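Local structure of 1-carboxybiuret hydrolase subunit AtzE (Pseudomonas sp., 6C62) at residues F349-V352 with Y353-K356; E437-C440 with L441-G444. The protein hydrolyses 1-carboxybiuret to urea-1,3-dicarboxylate and ammonia, a step in the breakdown of the herbicide atrazine. All coordinates share one frame; numbering follows the deposited sequence.

Both interactions are eight-residue, roughly two-turn pieces of helices of the amidase fold, met in series along the chain, and each ties neighbouring turns through backbone bonds and a water-bridged arginine. Interaction 1 lies on helix 340-360, its centre about 24 Å from the centre of the chain, where its arginines reach other protein chains of the assembly. Interaction 2 opens helix 437-449, about 16 Å from the chain centre, and packs against helix 216-226 and the strands 411-416 and 426-432 of the large mixed sheet. The centres of interactions 1 and 2 are about 24 Å apart and their nearest atoms about 14 Å apart. Both lie away from Lys74, Ser150 and Ser174, which probably form the catalytic triad.

Interaction 1 of 2, residues F349-V352 with Y353-K356; sequences FRRV and YRDK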
ATOM      1  N   PHE A 349       5.348   4.042   9.479  1.00  8.88           N
ATOM      2  CA  PHE A 349       6.684   3.804   9.995  1.00  9.33           C
ATOM      3  C   PHE A 349       7.559   3.132   8.956  1.00  8.50           C
ATOM      4  O   PHE A 349       8.744   3.421   8.848  1.00  7.75           O
ATOM      5  CB  PHE A 349       6.650   3.015  11.298  1.00 11.00           C
ATOM      6  CG  PHE A 349       8.000   2.513  11.729  1.00 11.46           C
ATOM      7  CD1 PHE A 349       8.906   3.393  12.285  1.00 14.00           C
ATOM      8  CD2 PHE A 349       8.370   1.226  11.525  1.00 12.96           C
ATOM      9  CE1 PHE A 349      10.202   2.999  12.639  1.00 14.68           C
ATOM     10  CE2 PHE A 349       9.662   0.804  11.888  1.00 14.36           C
ATOM     11  CZ  PHE A 349      10.560   1.697  12.470  1.00 14.02           C
ATOM     12  N   ARG A 350       6.997   2.214   8.183  1.00  8.71           N
ATOM     13  CA  ARG A 350       7.802   1.475   7.226  1.00  8.91           C
ATOM     14  C   ARG A 350       8.490   2.407   6.187  1.00  8.83           C
ATOM     15  O   ARG A 350       9.571   2.091   5.720  1.00  8.80           O
ATOM     16  CB  ARG A 350       6.959   0.400   6.509  1.00  9.55           C
ATOM     17  CG  ARG A 350       7.827  -0.615   5.788  1.00  9.56           C
ATOM     18  CD  ARG A 350       7.035  -1.674   5.096  1.00  9.47           C
ATOM     19  NE  ARG A 350       7.816  -2.857   4.797  1.00  9.03           N
ATOM     20  CZ  ARG A 350       7.331  -3.898   4.148  1.00  9.17           C
ATOM     21  NH1 ARG A 350       6.077  -3.915   3.667  1.00  9.44           N
ATOM     22  NH2 ARG A 350       8.124  -4.939   3.948  1.00  9.53           N
ATOM     23  N   ARG A 351       7.833   3.504   5.781  1.00  9.49           N
ATOM     24  CA  ARG A 351       8.468   4.519   4.923  1.00 11.06           C
ATOM     25  C   ARG A 351       9.730   5.113   5.582  1.00  9.46           C
ATOM     26  O   ARG A 351      10.770   5.198   4.963  1.00  9.48           O
ATOM     27  CB  ARG A 351       7.489   5.634   4.505  1.00 13.38           C
ATOM     28  CG  ARG A 351       8.160   6.842   3.815  1.00 13.35           C
ATOM     29  CD  ARG A 351       7.130   7.838   3.287  1.00 14.35           C
ATOM     30  NE  ARG A 351       6.336   7.235   2.243  1.00 13.49           N
ATOM     31  CZ  ARG A 351       6.680   7.084   0.967  1.00 14.38           C
ATOM     32  NH1 ARG A 351       7.801   7.565   0.510  1.00 14.72           N
ATOM     33  NH2 ARG A 351       5.857   6.447   0.140  1.00 14.71           N
ATOM     34  N   VAL A 352       9.607   5.475   6.830  1.00 10.48           N
ATOM     35  CA  VAL A 352      10.721   6.066   7.608  1.00 11.35           C
ATOM     36  C   VAL A 352      11.834   5.033   7.730  1.00 11.49           C
ATOM     37  O   VAL A 352      12.992   5.319   7.523  1.00 11.54           O
ATOM     38  CB  VAL A 352      10.225   6.497   9.011  1.00 13.11           C
ATOM     39  CG1 VAL A 352      11.394   6.908   9.889  1.00 14.58           C
ATOM     40  CG2 VAL A 352       9.289   7.689   8.887  1.00 14.89           C
ATOM     41  N   TYR A 353      11.469   3.799   8.046  1.00 10.70           N
ATOM     42  CA  TYR A 353      12.403   2.685   8.197  1.00  9.94           C
ATOM     43  C   TYR A 353      13.149   2.423   6.928  1.00 10.10           C
ATOM     44  O   TYR A 353      14.376   2.247   6.985  1.00  9.66           O
ATOM     45  CB  TYR A 353      11.646   1.459   8.673  1.00 10.60           C
ATOM     46  CG  TYR A 353      12.429   0.286   9.139  1.00 10.37           C
ATOM     47  CD1 TYR A 353      13.096   0.331  10.334  1.00 10.92           C
ATOM     48  CD2 TYR A 353      12.422  -0.912   8.428  1.00 11.26           C
ATOM     49  CE1 TYR A 353      13.799  -0.741  10.826  1.00 11.30           C
ATOM     50  CE2 TYR A 353      13.114  -2.004   8.902  1.00 11.93           C
ATOM     51  CZ  TYR A 353      13.808  -1.905  10.134  1.00 12.74           C
ATOM     52  OH  TYR A 353      14.442  -2.983  10.636  1.00 14.44           O
ATOM     53  N   ARG A 354      12.439   2.333   5.791  1.00 10.05           N
ATOM     54  CA  ARG A 354      13.066   2.137   4.470  1.00  9.82           C
ATOM     55  C   ARG A 354      14.117   3.238   4.231  1.00 10.84           C
ATOM     56  O   ARG A 354      15.267   2.927   3.887  1.00  9.47           O
ATOM     57  CB  ARG A 354      12.026   2.175   3.340  1.00  9.91           C
ATOM     58  CG  ARG A 354      12.582   2.080   1.934  1.00  9.78           C
ATOM     59  CD  ARG A 354      11.460   1.930   0.900  1.00 10.53           C
ATOM     60  NE  ARG A 354      10.545   3.041   0.912  1.00 10.49           N
ATOM     61  CZ  ARG A 354       9.268   2.965   0.542  1.00 11.68           C
ATOM     62  NH1 ARG A 354       8.772   1.853   0.031  1.00 11.53           N
ATOM     63  NH2 ARG A 354       8.468   4.039   0.628  1.00 10.97           N
ATOM     64  N   ASP A 355      13.734   4.484   4.475  1.00 10.66           N
ATOM     65  CA  ASP A 355      14.677   5.602   4.309  1.00 13.78           C
ATOM     66  C   ASP A 355      15.935   5.408   5.193  1.00 12.70           C
ATOM     67  O   ASP A 355      17.046   5.611   4.703  1.00 12.03           O
ATOM     68  CB  ASP A 355      14.026   6.966   4.578  1.00 17.44           C
ATOM     69  CG  ASP A 355      13.007   7.389   3.506  1.00 23.72           C
ATOM     70  OD1 ASP A 355      13.042   6.863   2.348  1.00 28.76           O
ATOM     71  OD2 ASP A 355      12.141   8.296   3.808  1.00 27.87           O
ATOM     72  N   LYS A 356      15.751   5.009   6.454  1.00 13.01           N
ATOM     73  CA  LYS A 356      16.887   4.875   7.387  1.00 13.40           C
ATOM     74  C   LYS A 356      17.784   3.693   7.046  1.00 13.10           C
ATOM     75  O   LYS A 356      19.000   3.752   7.158  1.00 13.57           O
ATOM     76  CB  LYS A 356      16.404   4.738   8.826  1.00 14.42           C
ATOM     77  CG  LYS A 356      15.729   5.999   9.395  1.00 15.69           C
ATOM     78  CD  LYS A 356      15.349   5.759  10.830  1.00 16.50           C
ATOM     79  CE  LYS A 356      14.858   7.026  11.467  1.00 17.10           C
ATOM     80  NZ  LYS A 356      14.852   6.793  12.939  1.00 17.84           N
TER
HETATM   81  O   HOH W   1      10.876   5.564   2.049  1.00 17.04           O
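Four successive i to i+4 bonds, from Tyr353 N to Phe349 O through Lys356 N to Val352 O, carry regular alpha-helix across these two turns. On the buried side, Tyr353 CB sits over a face of the Phe349 ring, a CH-pi contact 4.2 Å from the ring centroid. The two rings meet obliquely, planes 38° apart, with Phe349 CZ 3.6 Å from Tyr353 CD1; Phe349 has its CG anti to the backbone N (chi1 169°), which brings the phenyl rim up against the tyrosine. Trp291 and Pro403 hold the Tyr353 hydroxyl.

On another side, the guanidinium of Arg354 turns its edge to a face of Arg351, with NH2 3.5 Å from Arg351 CZ and the planes 71° apart. One water accepts from Arg354 NE at 2.8 Å and donates to Arg351 O and to Asp355 OD1, the last a short 2.5 Å. Val352 CG1 runs beside the aliphatic end of Lys356, 3.8 Å from CE, while the amine pairs with Asp293.

Two like charges so close need acceptors: an acidic side chain of another protein's chain pairs with Arg354, and backbone of that chain bonds both arginines, so their cost is probably repaid at the subunit interface.

Interaction 2 of 2, residues E437-C440 with L441-G444; sequences ESLC and LRAG
Leu439 lays its CD2 methyl over one face of the Arg442 guanidinium, 3.4 Å from NH1, the two side chains running side by side and pointing the same way. Arg442 gets there by a bend at chi3 (54°) after its CG has swung anti to its own carbonyl carbon (chi1 -77°). The lower part of the same chain covers a backbone oxygen, with CG 3.2 Å from Ser438 O, which also takes the Arg442 N-H at 2.9 Å.

In the plane of the guanidinium, a water accepts from NH1 at 3.0 Å and lies 2.8 Å from Ser438 OG, while NE is bonded to Gly251 O. Losing this side chain to an alanine would probably leave the water without its guanidinium donor and Gly251 O without its mate, and uncover the Leu439 methyl.

On the buried side, Leu441 CG rests 3.5 Å from Glu437 O, which accepts the Leu441 N-H, and the side chain packs on Leu219 and Tyr223 of helix 216-226; Cys440 meets strands 411-416 and 426-432. Leu441 and Cys440 thus bury the helix start, Arg193 and the Thr190 N-H compensate the buried Glu437 carboxylate, and Arg442 with Ser438 forms a separate, water-bridged polar side.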
ATOM      1  N   GLU A 437      22.266  -8.815  -3.733  1.00 11.82           N
ATOM      2  CA  GLU A 437      22.420 -10.263  -3.471  1.00 12.31           C
ATOM      3  C   GLU A 437      23.836 -10.762  -3.794  1.00 14.13           C
ATOM      4  O   GLU A 437      24.358 -11.585  -3.048  1.00 14.92           O
ATOM      5  CB  GLU A 437      21.497 -11.100  -4.342  1.00 12.62           C
ATOM      6  CG  GLU A 437      20.015 -11.113  -3.969  1.00 12.22           C
ATOM      7  CD  GLU A 437      19.181  -9.923  -4.487  1.00 12.42           C
ATOM      8  OE1 GLU A 437      19.720  -8.818  -4.808  1.00 12.78           O
ATOM      9  OE2 GLU A 437      17.951 -10.082  -4.520  1.00 11.49           O
ATOM     10  N   SER A 438      24.444 -10.311  -4.886  1.00 14.97           N
ATOM     11  CA  SER A 438      25.773 -10.846  -5.247  1.00 17.61           C
ATOM     12  C   SER A 438      26.859 -10.481  -4.235  1.00 15.95           C
ATOM     13  O   SER A 438      27.788 -11.267  -4.076  1.00 17.39           O
ATOM     14  CB  SER A 438      26.164 -10.536  -6.703  1.00 20.04           C
ATOM     15  OG  SER A 438      26.436  -9.190  -6.768  1.00 28.70           O
ATOM     16  N   LEU A 439      26.713  -9.391  -3.470  1.00 16.40           N
ATOM     17  CA  LEU A 439      27.626  -9.129  -2.323  1.00 16.53           C
ATOM     18  C   LEU A 439      27.467 -10.145  -1.215  1.00 16.33           C
ATOM     19  O   LEU A 439      28.439 -10.611  -0.643  1.00 14.67           O
ATOM     20  CB  LEU A 439      27.461  -7.716  -1.743  1.00 16.79           C
ATOM     21  CG  LEU A 439      27.774  -6.563  -2.719  1.00 18.33           C
ATOM     22  CD1 LEU A 439      27.700  -5.208  -2.020  1.00 18.20           C
ATOM     23  CD2 LEU A 439      29.185  -6.744  -3.243  1.00 19.84           C
ATOM     24  N   CYS A 440      26.223 -10.440  -0.847  1.00 15.92           N
ATOM     25  CA  CYS A 440      25.951 -11.463   0.183  1.00 14.85           C
ATOM     26  C   CYS A 440      26.592 -12.790  -0.246  1.00 13.98           C
ATOM     27  O   CYS A 440      27.202 -13.505   0.567  1.00 13.26           O
ATOM     28  CB  CYS A 440      24.459 -11.748   0.308  1.00 15.89           C
ATOM     29  SG  CYS A 440      23.391 -10.362   0.619  1.00 17.77           S
ATOM     30  N   LEU A 441      26.413 -13.127  -1.515  1.00 13.44           N
ATOM     31  CA  LEU A 441      26.922 -14.404  -2.036  1.00 14.10           C
ATOM     32  C   LEU A 441      28.430 -14.435  -2.104  1.00 13.82           C
ATOM     33  O   LEU A 441      29.049 -15.472  -1.765  1.00 14.08           O
ATOM     34  CB  LEU A 441      26.280 -14.743  -3.378  1.00 14.35           C
ATOM     35  CG  LEU A 441      24.771 -15.068  -3.304  1.00 13.20           C
ATOM     36  CD1 LEU A 441      24.077 -14.815  -4.663  1.00 13.40           C
ATOM     37  CD2 LEU A 441      24.617 -16.516  -2.856  1.00 14.89           C
ATOM     38  N   ARG A 442      29.045 -13.323  -2.527  1.00 14.46           N
ATOM     39  CA  ARG A 442      30.519 -13.182  -2.483  1.00 14.61           C
ATOM     40  C   ARG A 442      31.086 -13.367  -1.078  1.00 14.46           C
ATOM     41  O   ARG A 442      32.114 -14.029  -0.895  1.00 15.53           O
ATOM     42  CB  ARG A 442      30.961 -11.831  -3.077  1.00 15.52           C
ATOM     43  CG  ARG A 442      30.913 -11.833  -4.579  1.00 15.07           C
ATOM     44  CD  ARG A 442      31.032 -10.440  -5.152  1.00 16.26           C
ATOM     45  NE  ARG A 442      32.201  -9.685  -4.696  1.00 16.61           N
ATOM     46  CZ  ARG A 442      32.405  -8.365  -4.920  1.00 20.07           C
ATOM     47  NH1 ARG A 442      31.523  -7.623  -5.544  1.00 21.51           N
ATOM     48  NH2 ARG A 442      33.466  -7.750  -4.482  1.00 20.34           N
ATOM     49  N   ALA A 443      30.434 -12.793  -0.079  1.00 13.74           N
ATOM     50  CA  ALA A 443      30.861 -12.945   1.297  1.00 13.51           C
ATOM     51  C   ALA A 443      30.695 -14.397   1.759  1.00 14.91           C
ATOM     52  O   ALA A 443      31.550 -14.961   2.465  1.00 13.40           O
ATOM     53  CB  ALA A 443      30.101 -12.005   2.228  1.00 13.14           C
ATOM     54  N   GLY A 444      29.582 -15.013   1.364  1.00 15.56           N
ATOM     55  CA  GLY A 444      29.391 -16.413   1.662  1.00 15.20           C
ATOM     56  C   GLY A 444      30.489 -17.317   1.131  1.00 15.58           C
ATOM     57  O   GLY A 444      30.926 -18.255   1.824  1.00 14.76           O
TER
HETATM   58  O   HOH W   2      28.987  -8.195  -7.043  1.00 17.86           O